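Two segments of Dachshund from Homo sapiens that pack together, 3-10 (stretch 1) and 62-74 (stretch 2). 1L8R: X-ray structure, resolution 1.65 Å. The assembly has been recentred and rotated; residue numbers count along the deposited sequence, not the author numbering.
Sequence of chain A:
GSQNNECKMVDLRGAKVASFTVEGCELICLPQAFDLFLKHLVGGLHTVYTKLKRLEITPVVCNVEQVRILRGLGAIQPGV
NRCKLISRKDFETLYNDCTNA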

ATOM      1  N   GLN A   3      15.871 -10.038  -2.192  1.00 20.24           N
ATOM      2  CA  GLN A   3      15.731  -8.590  -2.225  1.00 18.06           C
ATOM      3  C   GLN A   3      14.292  -8.081  -2.107  1.00 16.90           C
ATOM      4  O   GLN A   3      14.077  -6.956  -1.662  1.00 15.72           O
ATOM      5  CB  GLN A   3      16.384  -8.043  -3.502  1.00 18.49           C
ATOM      6  CG  GLN A   3      16.638  -6.539  -3.512  1.00 18.88           C
ATOM      7  CD  GLN A   3      17.440  -6.060  -2.308  1.00 20.01           C
ATOM      8  OE1 GLN A   3      18.281  -6.786  -1.768  1.00 19.22           O
ATOM      9  NE2 GLN A   3      17.193  -4.820  -1.895  1.00 21.90           N
ATOM     10  N   ASN A   4      13.314  -8.901  -2.484  1.00 15.72           N
ATOM     11  CA  ASN A   4      11.914  -8.480  -2.402  1.00 14.60           C
ATOM     12  C   ASN A   4      11.431  -8.374  -0.960  1.00 13.41           C
ATOM     13  O   ASN A   4      10.358  -7.828  -0.701  1.00 13.30           O
ATOM     14  CB  ASN A   4      11.000  -9.439  -3.177  1.00 12.88           C
ATOM     15  CG  ASN A   4      11.044 -10.861  -2.643  1.00 16.08           C
ATOM     16  OD1 ASN A   4      12.112 -11.467  -2.545  1.00 18.05           O
ATOM     17  ND2 ASN A   4       9.877 -11.403  -2.299  1.00 16.14           N
ATOM     18  N   ASN A   5      12.211  -8.898  -0.019  1.00 14.16           N
ATOM     19  CA  ASN A   5      11.820  -8.818   1.381  1.00 14.55           C
ATOM     20  C   ASN A   5      12.546  -7.724   2.147  1.00 13.83           C
ATOM     21  O   ASN A   5      12.409  -7.612   3.366  1.00 14.94           O
ATOM     22  CB  ASN A   5      12.020 -10.168   2.060  1.00 16.08           C
ATOM     23  CG  ASN A   5      11.056 -11.203   1.537  1.00 18.39           C
ATOM     24  OD1 ASN A   5       9.855 -10.938   1.438  1.00 18.04           O
ATOM     25  ND2 ASN A   5      11.566 -12.378   1.186  1.00 20.35           N
ATOM     26  N   GLU A   6      13.324  -6.922   1.428  1.00 13.97           N
ATOM     27  CA  GLU A   6      14.051  -5.820   2.039  1.00 14.22           C
ATOM     28  C   GLU A   6      13.178  -4.573   1.974  1.00 13.53           C
ATOM     29  O   GLU A   6      12.793  -4.126   0.899  1.00 13.65           O
ATOM     30  CB  GLU A   6      15.371  -5.575   1.306  1.00 16.71           C
ATOM     31  CG  GLU A   6      16.407  -6.656   1.546  1.00 21.69           C
ATOM     32  CD  GLU A   6      16.761  -6.784   3.017  1.00 23.43           C
ATOM     33  OE1 GLU A   6      17.117  -5.758   3.630  1.00 26.57           O
ATOM     34  OE2 GLU A   6      16.684  -7.906   3.558  1.00 27.82           O
ATOM     35  N   CYS A   7      12.860  -4.023   3.137  1.00 12.41           N
ATOM     36  CA  CYS A   7      12.014  -2.841   3.209  1.00 13.75           C
ATOM     37  C   CYS A   7      12.834  -1.558   3.184  1.00 14.19           C
ATOM     38  O   CYS A   7      14.027  -1.553   3.499  1.00 13.39           O
ATOM     39  CB  CYS A   7      11.193  -2.881   4.502  1.00 13.51           C
ATOM     40  SG  CYS A   7       9.830  -1.702   4.585  1.00 18.82           S
ATOM     41  N   LYS A   8      12.183  -0.474   2.785  1.00 14.87           N
ATOM     42  CA  LYS A   8      12.817   0.836   2.778  1.00 17.25           C
ATOM     43  C   LYS A   8      11.720   1.885   2.762  1.00 17.41           C
ATOM     44  O   LYS A   8      10.622   1.655   2.239  1.00 15.39           O
ATOM     45  CB  LYS A   8      13.759   1.008   1.576  1.00 19.19           C
ATOM     46  CG  LYS A   8      13.096   1.239   0.238  1.00 22.81           C
ATOM     47  CD  LYS A   8      14.154   1.555  -0.820  1.00 27.42           C
ATOM     48  CE  LYS A   8      13.533   1.842  -2.174  1.00 30.09           C
ATOM     49  NZ  LYS A   8      14.574   2.134  -3.200  1.00 33.92           N
HETATM   50  N   MSE A   9      12.002   3.030   3.370  1.00 17.74           N
HETATM   51  CA  MSE A   9      11.025   4.106   3.416  1.00 20.79           C
HETATM   52  C   MSE A   9      11.230   4.970   2.178  1.00 19.64           C
HETATM   53  O   MSE A   9      12.367   5.273   1.801  1.00 19.66           O
HETATM   54  CB  MSE A   9      11.206   4.945   4.687  1.00 23.11           C
HETATM   55  CG  MSE A   9      11.198   4.153   5.999  1.00 26.02           C
HETATM   56 SE   MSE A   9       9.598   3.102   6.303  1.00 33.48          SE
HETATM   57  CE  MSE A   9      10.301   1.388   5.771  1.00 33.67           C
ATOM     58  N   VAL A  10      10.128   5.344   1.540  1.00 17.50           N
ATOM     59  CA  VAL A  10      10.172   6.156   0.333  1.00 19.64           C
ATOM     60  C   VAL A  10       9.164   7.285   0.462  1.00 19.61           C
ATOM     61  O   VAL A  10       8.267   7.230   1.299  1.00 18.11           O
ATOM     62  CB  VAL A  10       9.839   5.317  -0.920  1.00 19.92           C
ATOM     63  CG1 VAL A  10      10.851   4.191  -1.069  1.00 21.64           C
ATOM     64  CG2 VAL A  10       8.426   4.762  -0.819  1.00 19.26           C
ATOM     65  N   CYS A  62       1.328  -9.351   0.318  1.00  8.74           N
ATOM     66  CA  CYS A  62       2.498  -9.421   1.189  1.00 10.80           C
ATOM     67  C   CYS A  62       2.699 -10.821   1.728  1.00 11.66           C
ATOM     68  O   CYS A  62       1.738 -11.488   2.116  1.00 12.63           O
ATOM     69  CB  CYS A  62       2.344  -8.502   2.393  1.00  9.28           C
ATOM     70  SG  CYS A  62       2.629  -6.777   2.045  1.00 14.11           S
ATOM     71  N   ASN A  63       3.949 -11.263   1.776  1.00 12.16           N
ATOM     72  CA  ASN A  63       4.224 -12.579   2.333  1.00 13.01           C
ATOM     73  C   ASN A  63       4.354 -12.436   3.855  1.00 13.43           C
ATOM     74  O   ASN A  63       4.348 -11.321   4.395  1.00 11.35           O
ATOM     75  CB  ASN A  63       5.486 -13.200   1.705  1.00 12.62           C
ATOM     76  CG  ASN A  63       6.721 -12.327   1.851  1.00 10.31           C
ATOM     77  OD1 ASN A  63       7.049 -11.883   2.944  1.00 10.44           O
ATOM     78  ND2 ASN A  63       7.421 -12.100   0.745  1.00 12.02           N
ATOM     79  N   VAL A  64       4.458 -13.553   4.559  1.00 13.28           N
ATOM     80  CA  VAL A  64       4.552 -13.507   6.008  1.00 15.62           C
ATOM     81  C   VAL A  64       5.655 -12.596   6.553  1.00 14.86           C
ATOM     82  O   VAL A  64       5.444 -11.876   7.534  1.00 14.47           O
ATOM     83  CB  VAL A  64       4.730 -14.925   6.584  1.00 18.57           C
ATOM     84  CG1 VAL A  64       5.058 -14.846   8.072  1.00 21.26           C
ATOM     85  CG2 VAL A  64       3.445 -15.718   6.385  1.00 18.65           C
ATOM     86  N   GLU A  65       6.827 -12.630   5.927  1.00 12.58           N
ATOM     87  CA  GLU A  65       7.944 -11.813   6.378  1.00 12.39           C
ATOM     88  C   GLU A  65       7.666 -10.322   6.225  1.00 10.75           C
ATOM     89  O   GLU A  65       7.967  -9.542   7.129  1.00 12.64           O
ATOM     90  CB  GLU A  65       9.214 -12.174   5.609  1.00 14.84           C
ATOM     91  CG  GLU A  65      10.458 -11.541   6.188  1.00 19.84           C
ATOM     92  CD  GLU A  65      11.703 -11.854   5.386  1.00 21.04           C
ATOM     93  OE1 GLU A  65      11.773 -12.959   4.809  1.00 24.48           O
ATOM     94  OE2 GLU A  65      12.615 -11.001   5.349  1.00 23.58           O
ATOM     95  N   GLN A  66       7.084  -9.942   5.091  1.00  9.35           N
ATOM     96  CA  GLN A  66       6.772  -8.537   4.812  1.00  9.12           C
ATOM     97  C   GLN A  66       5.709  -8.024   5.778  1.00  9.95           C
ATOM     98  O   GLN A  66       5.787  -6.892   6.260  1.00 10.38           O
ATOM     99  CB  GLN A  66       6.295  -8.378   3.367  1.00  8.88           C
ATOM    100  CG  GLN A  66       7.409  -8.629   2.331  1.00  6.06           C
ATOM    101  CD  GLN A  66       6.877  -8.781   0.928  1.00  8.39           C
ATOM    102  OE1 GLN A  66       5.712  -9.148   0.724  1.00 10.70           O
ATOM    103  NE2 GLN A  66       7.731  -8.529  -0.060  1.00  9.46           N
ATOM    104  N   VAL A  67       4.708  -8.850   6.057  1.00 10.98           N
ATOM    105  CA  VAL A  67       3.658  -8.434   6.988  1.00 11.13           C
ATOM    106  C   VAL A  67       4.259  -8.135   8.364  1.00 12.33           C
ATOM    107  O   VAL A  67       3.951  -7.105   8.981  1.00 13.23           O
ATOM    108  CB  VAL A  67       2.570  -9.522   7.128  1.00 11.53           C
ATOM    109  CG1 VAL A  67       1.649  -9.192   8.315  1.00 12.38           C
ATOM    110  CG2 VAL A  67       1.761  -9.612   5.843  1.00 10.22           C
ATOM    111  N   ARG A  68       5.133  -9.016   8.839  1.00 11.99           N
ATOM    112  CA  ARG A  68       5.761  -8.829  10.140  1.00 11.97           C
ATOM    113  C   ARG A  68       6.616  -7.560  10.189  1.00 12.30           C
ATOM    114  O   ARG A  68       6.615  -6.841  11.189  1.00 12.90           O
ATOM    115  CB  ARG A  68       6.605 -10.055  10.497  1.00 16.10           C
ATOM    116  CG  ARG A  68       5.782 -11.323  10.662  1.00 20.49           C
ATOM    117  CD  ARG A  68       6.656 -12.491  11.068  1.00 24.24           C
ATOM    118  NE  ARG A  68       7.318 -12.237  12.341  1.00 27.54           N
ATOM    119  CZ  ARG A  68       8.192 -13.061  12.910  1.00 31.56           C
ATOM    120  NH1 ARG A  68       8.513 -14.204  12.314  1.00 32.03           N
ATOM    121  NH2 ARG A  68       8.750 -12.739  14.072  1.00 32.04           N
ATOM    122  N   ILE A  69       7.345  -7.282   9.113  1.00 10.57           N
ATOM    123  CA  ILE A  69       8.173  -6.078   9.078  1.00 11.34           C
ATOM    124  C   ILE A  69       7.281  -4.833   9.116  1.00 11.02           C
ATOM    125  O   ILE A  69       7.548  -3.890   9.863  1.00 11.88           O
ATOM    126  CB  ILE A  69       9.061  -6.046   7.808  1.00  9.24           C
ATOM    127  CG1 ILE A  69      10.167  -7.097   7.930  1.00 11.79           C
ATOM    128  CG2 ILE A  69       9.673  -4.650   7.621  1.00  9.49           C
ATOM    129  CD1 ILE A  69      10.866  -7.400   6.629  1.00 11.69           C
ATOM    130  N   LEU A  70       6.211  -4.836   8.332  1.00 10.81           N
ATOM    131  CA  LEU A  70       5.312  -3.686   8.293  1.00  9.95           C
ATOM    132  C   LEU A  70       4.669  -3.459   9.654  1.00 12.33           C
ATOM    133  O   LEU A  70       4.471  -2.319  10.067  1.00 11.00           O
ATOM    134  CB  LEU A  70       4.248  -3.885   7.214  1.00 10.18           C
ATOM    135  CG  LEU A  70       4.836  -3.942   5.799  1.00  8.30           C
ATOM    136  CD1 LEU A  70       3.801  -4.398   4.804  1.00 10.95           C
ATOM    137  CD2 LEU A  70       5.358  -2.555   5.430  1.00 11.61           C
ATOM    138  N   ARG A  71       4.344  -4.539  10.359  1.00 12.78           N
ATOM    139  CA  ARG A  71       3.761  -4.378  11.690  1.00 15.99           C
ATOM    140  C   ARG A  71       4.803  -3.781  12.643  1.00 16.16           C
ATOM    141  O   ARG A  71       4.491  -2.911  13.465  1.00 16.23           O
ATOM    142  CB  ARG A  71       3.277  -5.722  12.241  1.00 18.30           C
ATOM    143  CG  ARG A  71       2.034  -6.248  11.562  1.00 21.46           C
ATOM    144  CD  ARG A  71       1.290  -7.203  12.484  1.00 25.33           C
ATOM    145  NE  ARG A  71       2.135  -8.294  12.956  1.00 26.71           N
ATOM    146  CZ  ARG A  71       1.979  -9.565  12.602  1.00 28.02           C
ATOM    147  NH1 ARG A  71       1.008  -9.908  11.767  1.00 27.44           N
ATOM    148  NH2 ARG A  71       2.790 -10.495  13.090  1.00 28.54           N
ATOM    149  N   GLY A  72       6.043  -4.244  12.516  1.00 16.00           N
ATOM    150  CA  GLY A  72       7.119  -3.759  13.366  1.00 17.11           C
ATOM    151  C   GLY A  72       7.446  -2.297  13.133  1.00 17.03           C
ATOM    152  O   GLY A  72       7.847  -1.594  14.062  1.00 17.35           O
ATOM    153  N   LEU A  73       7.270  -1.846  11.894  1.00 16.38           N
ATOM    154  CA  LEU A  73       7.544  -0.464  11.499  1.00 16.71           C
ATOM    155  C   LEU A  73       6.387   0.456  11.821  1.00 17.65           C
ATOM    156  O   LEU A  73       6.514   1.676  11.715  1.00 18.62           O
ATOM    157  CB  LEU A  73       7.798  -0.384   9.989  1.00 18.49           C
ATOM    158  CG  LEU A  73       9.082  -0.974   9.413  1.00 18.51           C
ATOM    159  CD1 LEU A  73       8.980  -1.023   7.902  1.00 20.01           C
ATOM    160  CD2 LEU A  73      10.272  -0.126   9.838  1.00 22.01           C
ATOM    161  N   GLY A  74       5.253  -0.129  12.191  1.00 16.13           N
ATOM    162  CA  GLY A  74       4.078   0.662  12.494  1.00 16.66           C
ATOM    163  C   GLY A  74       3.300   1.020  11.239  1.00 16.25           C
ATOM    164  O   GLY A  74       2.348   1.801  11.304  1.00 16.15           O
TER

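The N-terminal segment lies along one side of the helix 64-73, and the contact changes character along its length: polar and hydrogen-bonded at the start of the helix, apolar toward its end. The two stretches together bury 381 Å², a modest area.

Asn-5, in the short 3-10 segment, is the main projection from stretch 1. With chi1 in the m well and its CA-to-CB bond pointing toward the helix, it enters a recess bordered by Asn-63, Glu-65 and Gln-66, and 91 Å² of the residue's surface is covered by stretch 2. At the far end of its side chain, Asn-5 OD1 accepts a hydrogen bond from Asn-63 ND2 (2.8 Å), while the same OD1 lies 3.5 Å from CG of Gln-66. Closer to the backbone, Asn-5 CB approaches Glu-65 OE2 to 3.4 Å, and the backbone atom Asn-5 O sits 3.6 Å from Ile-69 CD1. Here the backbones come close, with the CA atoms of Asn-5 and Gln-66 6.1 Å apart.

Gln-66 reaches out to the neighbouring residue. Its CA-to-CB bond points sideways, but the extended chi2 carries the amide to stretch 1, where Gln-66 NE2 donates to Asn-4 O at 2.8 Å. The other amide atom turns back to its own stretch: Gln-66 OE1 accepts from Asn-63 N (2.9 Å), and Asn-63 OD1 in turn caps the helix by accepting from Gln-66 N (2.9 Å). This reciprocal pair ties the side chains of Asn-63 and Gln-66 to each other's backbone, while their ND2 and NE2 atoms remain directed to stretch 1. The capping residue thus serves the helix with its oxygen and the contact with its nitrogen.

Beyond Glu-6, whose CA-to-CB bond points away, the surfaces become apolar. Cys-7 points toward the helix and bridges two residues one turn apart: Cys-7 CB packs against Ile-69 CG2 at 3.9 Å, and Cys-7 SG reaches Leu-73 CD1 at 3.5 Å. The CA atoms of Cys-7 and Ile-69 are 7.7 Å apart, wider than the 6.1 Å between those of Asn-5 and Gln-66. Lys-8 then points away, as expected for alternation in an extended chain, and makes no contact with the helix. The selenomethionine Met-9 starts out sideways, yet with chi1 and chi2 both m and chi3 at 100°, its terminal methyl comes back, with Met-9 CE 3.5 Å from Leu-73 CD1. That leucine methyl is therefore approached by both Cys-7 SG and Met-9 CE. Just past it, Gly-74 adopts positive phi in a Schellman motif and takes no part in the packing.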